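Long-range contacts in TRAS1 ORF2p (Bombyx mori, PDB 1WDU), which supplies the N-terminal endonuclease domain of a telomere-specific non-LTR retrotransposon and probably cleaves target DNA to open the way for insertion: residues 136-141 with 178-183; 218-223 with 237-242. The protein carries 1 engineered substitution. All coordinates share one frame; numbering follows the deposited sequence.

Interaction 1: residues 136-141 with 178-183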
loop_
_atom_site.group_PDB
_atom_site.type_symbol
_atom_site.label_atom_id
_atom_site.label_comp_id
_atom_site.label_asym_id
_atom_site.label_seq_id
_atom_site.Cartn_x
_atom_site.Cartn_y
_atom_site.Cartn_z
ATOM N N GLN A 136 -13.777 0.478 6.892
ATOM C CA GLN A 136 -13.348 1.366 5.813
ATOM C C GLN A 136 -12.975 0.531 4.593
ATOM O O GLN A 136 -13.230 0.940 3.459
ATOM C CB GLN A 136 -12.157 2.218 6.247
ATOM C CG GLN A 136 -12.508 3.376 7.163
ATOM C CD GLN A 136 -11.266 4.081 7.695
ATOM O OE1 GLN A 136 -10.362 4.442 6.938
ATOM N NE2 GLN A 136 -11.218 4.274 9.004
ATOM N N ILE A 137 -12.378 -0.639 4.823
ATOM C CA ILE A 137 -12.002 -1.516 3.715
ATOM C C ILE A 137 -13.274 -1.969 3.021
ATOM O O ILE A 137 -13.350 -1.967 1.797
ATOM C CB ILE A 137 -11.205 -2.767 4.192
ATOM C CG1 ILE A 137 -9.890 -2.325 4.845
ATOM C CG2 ILE A 137 -10.944 -3.724 3.013
ATOM C CD1 ILE A 137 -9.054 -1.411 3.986
ATOM N N LYS A 138 -14.273 -2.349 3.813
ATOM C CA LYS A 138 -15.556 -2.789 3.273
ATOM C C LYS A 138 -16.198 -1.672 2.456
ATOM O O LYS A 138 -16.599 -1.882 1.316
ATOM C CB LYS A 138 -16.501 -3.204 4.408
ATOM C CG LYS A 138 -15.996 -4.380 5.238
ATOM C CD LYS A 138 -17.081 -4.947 6.156
ATOM C CE LYS A 138 -16.591 -6.212 6.869
ATOM N NZ LYS A 138 -17.618 -6.830 7.769
ATOM N N ARG A 139 -16.280 -0.484 3.050
ATOM C CA ARG A 139 -16.866 0.679 2.393
ATOM C C ARG A 139 -16.223 0.927 1.031
ATOM O O ARG A 139 -16.922 1.213 0.051
ATOM C CB ARG A 139 -16.707 1.915 3.285
ATOM C CG ARG A 139 -17.356 3.188 2.747
ATOM C CD ARG A 139 -17.674 4.152 3.890
ATOM N NE ARG A 139 -18.357 5.361 3.439
ATOM C CZ ARG A 139 -17.745 6.430 2.933
ATOM N NH1 ARG A 139 -16.423 6.449 2.812
ATOM N NH2 ARG A 139 -18.458 7.483 2.546
ATOM N N VAL A 140 -14.896 0.807 0.966
ATOM C CA VAL A 140 -14.179 1.014 -0.293
ATOM C C VAL A 140 -14.547 -0.077 -1.290
ATOM O O VAL A 140 -14.797 0.200 -2.454
ATOM C CB VAL A 140 -12.629 1.003 -0.090
ATOM C CG1 VAL A 140 -11.927 0.997 -1.431
ATOM C CG2 VAL A 140 -12.189 2.222 0.709
ATOM N N GLU A 141 -14.595 -1.319 -0.820
ATOM C CA GLU A 141 -14.912 -2.455 -1.676
ATOM C C GLU A 141 -16.321 -2.403 -2.294
ATOM O O GLU A 141 -16.480 -2.608 -3.500
ATOM C CB GLU A 141 -14.727 -3.752 -0.878
ATOM C CG GLU A 141 -14.318 -4.975 -1.700
ATOM C CD GLU A 141 -15.488 -5.667 -2.372
ATOM O OE1 GLU A 141 -15.251 -6.651 -3.108
ATOM O OE2 GLU A 141 -16.643 -5.235 -2.162
ATOM N N LEU A 178 -10.895 -10.073 4.619
ATOM C CA LEU A 178 -10.465 -10.392 3.260
ATOM C C LEU A 178 -11.353 -11.480 2.672
ATOM O O LEU A 178 -11.790 -11.380 1.525
ATOM C CB LEU A 178 -9.010 -10.852 3.243
ATOM C CG LEU A 178 -7.943 -9.767 3.084
ATOM C CD1 LEU A 178 -8.302 -8.519 3.882
ATOM C CD2 LEU A 178 -6.602 -10.347 3.519
ATOM N N GLY A 179 -11.622 -12.511 3.475
ATOM C CA GLY A 179 -12.461 -13.614 3.032
ATOM C C GLY A 179 -13.847 -13.191 2.574
ATOM O O GLY A 179 -14.352 -13.684 1.570
ATOM N N GLU A 180 -14.466 -12.277 3.311
ATOM C CA GLU A 180 -15.794 -11.789 2.967
ATOM C C GLU A 180 -15.799 -10.981 1.675
ATOM O O GLU A 180 -16.785 -10.983 0.929
ATOM C CB GLU A 180 -16.337 -10.910 4.094
ATOM C CG GLU A 180 -16.835 -11.663 5.310
ATOM C CD GLU A 180 -16.930 -10.768 6.534
ATOM O OE1 GLU A 180 -17.364 -9.600 6.392
ATOM O OE2 GLU A 180 -16.572 -11.238 7.638
ATOM N N LEU A 181 -14.696 -10.290 1.409
ATOM C CA LEU A 181 -14.603 -9.448 0.224
ATOM C C LEU A 181 -13.982 -10.118 -0.992
ATOM O O LEU A 181 -13.949 -9.534 -2.077
ATOM C CB LEU A 181 -13.820 -8.179 0.559
ATOM C CG LEU A 181 -14.257 -7.453 1.839
ATOM C CD1 LEU A 181 -13.467 -6.165 1.981
ATOM C CD2 LEU A 181 -15.750 -7.163 1.800
ATOM N N GLY A 182 -13.503 -11.343 -0.830
ATOM C CA GLY A 182 -12.883 -12.019 -1.957
ATOM C C GLY A 182 -11.516 -11.425 -2.290
ATOM O O GLY A 182 -11.026 -11.572 -3.409
ATOM N N LEU A 183 -10.901 -10.759 -1.315
ATOM C CA LEU A 183 -9.590 -10.149 -1.501
ATOM C C LEU A 183 -8.500 -11.206 -1.324
ATOM O O LEU A 183 -8.559 -12.031 -0.409
ATOM C CB LEU A 183 -9.405 -8.993 -0.504
ATOM C CG LEU A 183 -10.416 -7.851 -0.699
ATOM C CD1 LEU A 183 -10.244 -6.791 0.377
ATOM C CD2 LEU A 183 -10.225 -7.236 -2.081
#
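L178 O is the best-held polar atom of this pair, gripped by two backbone N-H groups: L183 N at 3.0 Å and, more weakly, L181 N. Together with a weak bond from G182 N to G179 O, and with positive phi at G182, this is the pattern of a Schellman motif. It ends helix 169-181 beside helix 131-142, within a helical layer of the four-layered α/β sandwich. Between the two helices one salt bridge forms: K138 NZ lies 3.1 Å from E180 OE1 and meets the lone pair on the side of the other carboxylate oxygen. Both chains are extended beyond CG and cross obliquely. An alanine in place of K138 removes the ammonium group, and E180 would probably lose what holds its carboxylate towards helix 131-142. E141, bent at chi2 (-83°), slides past L181 in the opposite direction, bringing OE1 within 3.3 Å of L181 O; both are acceptors, so the approach adds no bond. Underneath, I137 CG2, anti to the backbone N, meets L181 CD1 at 3.7 Å, the two side chains crossing at about a right angle, and the same methyl reaches L183 CD1 at 4.1 Å.

Interaction 2: residues 218-223 with 237-242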
loop_
_atom_site.group_PDB
_atom_site.type_symbol
_atom_site.label_atom_id
_atom_site.label_comp_id
_atom_site.label_asym_id
_atom_site.label_seq_id
_atom_site.Cartn_x
_atom_site.Cartn_y
_atom_site.Cartn_z
ATOM N N ASP A 218 -3.070 -12.100 -12.270
ATOM C CA ASP A 218 -2.924 -12.287 -13.726
ATOM C C ASP A 218 -2.428 -10.982 -14.338
ATOM O O ASP A 218 -1.987 -10.948 -15.489
ATOM C CB ASP A 218 -4.245 -12.676 -14.415
ATOM C CG ASP A 218 -4.581 -14.150 -14.261
ATOM O OD1 ASP A 218 -5.551 -14.603 -14.907
ATOM O OD2 ASP A 218 -3.881 -14.853 -13.501
ATOM N N LEU A 219 -2.529 -9.909 -13.556
ATOM C CA LEU A 219 -2.074 -8.589 -13.977
ATOM C C LEU A 219 -0.945 -8.135 -13.057
ATOM O O LEU A 219 -0.330 -7.095 -13.287
ATOM C CB LEU A 219 -3.222 -7.580 -13.896
ATOM C CG LEU A 219 -4.176 -7.421 -15.084
ATOM C CD1 LEU A 219 -4.587 -8.775 -15.635
ATOM C CD2 LEU A 219 -5.388 -6.628 -14.627
ATOM N N ILE A 220 -0.669 -8.928 -12.025
ATOM C CA ILE A 220 0.363 -8.578 -11.054
ATOM C C ILE A 220 1.422 -9.656 -10.886
ATOM O O ILE A 220 1.102 -10.837 -10.813
ATOM C CB ILE A 220 -0.280 -8.291 -9.667
ATOM C CG1 ILE A 220 -1.150 -7.034 -9.752
ATOM C CG2 ILE A 220 0.797 -8.153 -8.596
ATOM C CD1 ILE A 220 -1.921 -6.737 -8.492
ATOM N N ASP A 221 2.684 -9.247 -10.816
ATOM C CA ASP A 221 3.768 -10.202 -10.623
ATOM C C ASP A 221 5.024 -9.524 -10.085
ATOM O O ASP A 221 5.102 -8.295 -10.028
ATOM C CB ASP A 221 4.077 -10.941 -11.938
ATOM C CG ASP A 221 4.712 -10.046 -12.995
ATOM O OD1 ASP A 221 5.899 -9.687 -12.846
ATOM O OD2 ASP A 221 4.024 -9.705 -13.983
ATOM N N GLY A 222 5.993 -10.332 -9.667
ATOM C CA GLY A 222 7.234 -9.794 -9.154
ATOM C C GLY A 222 7.181 -9.250 -7.742
ATOM O O GLY A 222 8.083 -8.513 -7.335
ATOM N N TRP A 223 6.148 -9.610 -6.982
ATOM C CA TRP A 223 6.026 -9.127 -5.607
ATOM C C TRP A 223 7.227 -9.581 -4.804
ATOM O O TRP A 223 7.472 -10.775 -4.657
ATOM C CB TRP A 223 4.756 -9.661 -4.929
ATOM C CG TRP A 223 4.404 -8.894 -3.675
ATOM C CD1 TRP A 223 3.490 -7.884 -3.566
ATOM C CD2 TRP A 223 5.007 -9.031 -2.377
ATOM N NE1 TRP A 223 3.486 -7.384 -2.286
ATOM C CE2 TRP A 223 4.405 -8.068 -1.534
ATOM C CE3 TRP A 223 5.995 -9.872 -1.845
ATOM C CZ2 TRP A 223 4.762 -7.920 -0.180
ATOM C CZ3 TRP A 223 6.352 -9.726 -0.498
ATOM C CH2 TRP A 223 5.733 -8.754 0.319
ATOM N N MET A 237 8.694 -2.585 -0.497
ATOM C CA MET A 237 8.238 -3.708 -1.298
ATOM C C MET A 237 7.994 -3.228 -2.717
ATOM O O MET A 237 7.869 -2.019 -2.964
ATOM C CB MET A 237 6.965 -4.302 -0.703
ATOM C CG MET A 237 7.240 -5.098 0.551
ATOM S SD MET A 237 5.860 -5.131 1.706
ATOM C CE MET A 237 6.075 -3.522 2.510
ATOM N N VAL A 238 7.941 -4.174 -3.648
ATOM C CA VAL A 238 7.752 -3.839 -5.043
ATOM C C VAL A 238 6.994 -4.926 -5.801
ATOM O O VAL A 238 7.090 -6.108 -5.476
ATOM C CB VAL A 238 9.145 -3.608 -5.738
ATOM C CG1 VAL A 238 10.060 -2.810 -4.825
ATOM C CG2 VAL A 238 9.813 -4.931 -6.063
ATOM N N PHE A 239 6.232 -4.515 -6.807
ATOM C CA PHE A 239 5.487 -5.445 -7.642
ATOM C C PHE A 239 5.068 -4.739 -8.927
ATOM O O PHE A 239 5.138 -3.520 -9.013
ATOM C CB PHE A 239 4.267 -6.025 -6.896
ATOM C CG PHE A 239 3.198 -5.025 -6.573
ATOM C CD1 PHE A 239 3.219 -4.325 -5.365
ATOM C CD2 PHE A 239 2.151 -4.792 -7.470
ATOM C CE1 PHE A 239 2.207 -3.407 -5.055
ATOM C CE2 PHE A 239 1.134 -3.870 -7.170
ATOM C CZ PHE A 239 1.162 -3.178 -5.962
ATOM N N ASN A 240 4.636 -5.506 -9.926
ATOM C CA ASN A 240 4.250 -4.925 -11.212
ATOM C C ASN A 240 2.801 -5.147 -11.612
ATOM O O ASN A 240 2.166 -6.119 -11.198
ATOM C CB ASN A 240 5.118 -5.504 -12.333
ATOM C CG ASN A 240 6.582 -5.560 -11.971
ATOM O OD1 ASN A 240 7.249 -4.530 -11.861
ATOM N ND2 ASN A 240 7.093 -6.773 -11.774
ATOM N N ILE A 241 2.294 -4.232 -12.431
ATOM C CA ILE A 241 0.945 -4.326 -12.975
ATOM C C ILE A 241 1.131 -4.325 -14.494
ATOM O O ILE A 241 1.605 -3.337 -15.065
ATOM C CB ILE A 241 0.068 -3.127 -12.587
ATOM C CG1 ILE A 241 -0.030 -3.014 -11.065
ATOM C CG2 ILE A 241 -1.323 -3.304 -13.184
ATOM C CD1 ILE A 241 -0.857 -1.836 -10.589
ATOM N N ARG A 242 0.781 -5.440 -15.134
ATOM C CA ARG A 242 0.927 -5.591 -16.582
ATOM C C ARG A 242 -0.409 -5.691 -17.311
ATOM O O ARG A 242 -1.294 -4.855 -17.123
ATOM C CB ARG A 242 1.757 -6.841 -16.889
ATOM C CG ARG A 242 3.198 -6.773 -16.413
ATOM C CD ARG A 242 3.856 -8.136 -16.521
ATOM N NE ARG A 242 5.208 -8.158 -15.970
ATOM C CZ ARG A 242 6.245 -7.521 -16.502
ATOM N NH1 ARG A 242 6.089 -6.803 -17.606
ATOM N NH2 ARG A 242 7.443 -7.611 -15.936
#
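Backbone hydrogen bonds define the antiparallel β-hairpin of strands 220-225 and 237-241. D221 and N240 form a hydrogen-bonded pair with unequal arms: N240 N approaches D221 O at 2.8 Å, nearly along the C=O axis, whereas D221 N reaches N240 O from above the carbonyl plane at 3.2 Å. Two residues further along, past the non-hydrogen-bonded pair I220 and I241, R242 N lies in the plane of the L219 carbonyl, 2.7 Å from its oxygen. G222 is the extra residue of a β-bulge, with positive phi (77°); a side chain there would run into N240 ND2.

Polar side chains gather on the face carrying D221 and N240. With CG in the crowded position between backbone N and carbonyl carbon (chi1 69°), D221 divides its carboxylate: OD2 meets R242 NE at 2.8 Å in a salt bridge whose hydrogen bond is weak, carboxylate and guanidinium being nearly coplanar, while OD1 accepts a weak bond from N240 ND2.

The aromatic residues carry most of the apolar contact. M237 runs alongside W223, its SD 3.5 Å from CZ2, a Met-aromatic contact. The five-membered ring of W223 and the F239 ring are nearly parallel (15°) but offset, with centroids 5.8 Å apart, so there is little face-to-face contact; F239 CB lies 3.9 Å from W223 CD1, and F239 CD2 touches I220 CG2 at 3.8 Å.

Strand 220-225 is one edge strand of the six-stranded sheet, and strand 237-241 lies between it and strand 20-26; I220, F239 and I241 all pack on I150 of strand 149-154, in the other sheet.

How the interactions relate
The two contacts illustrate how one strand can be packed against by a helix and by the opposing sheet. Strand 149-154, of the seven-stranded sheet, meets both: I137 and E141 of interaction 1 touch F151 and L149, while I220, F239 and I241 of interaction 2 touch I150, the residue between them. Helix 131-142 therefore packs on that sheet, and the hairpin of the six-stranded sheet reaches it through the neighbouring side chain. Interactions 1 and 2 do not touch: the centres of interactions 1 and 2 are about 20 Å apart. The nearest atoms of interactions 1 and 2 are about 11 Å apart. Along the chain they come in series, helices first. Both are structural packing within the DNase I-like fold.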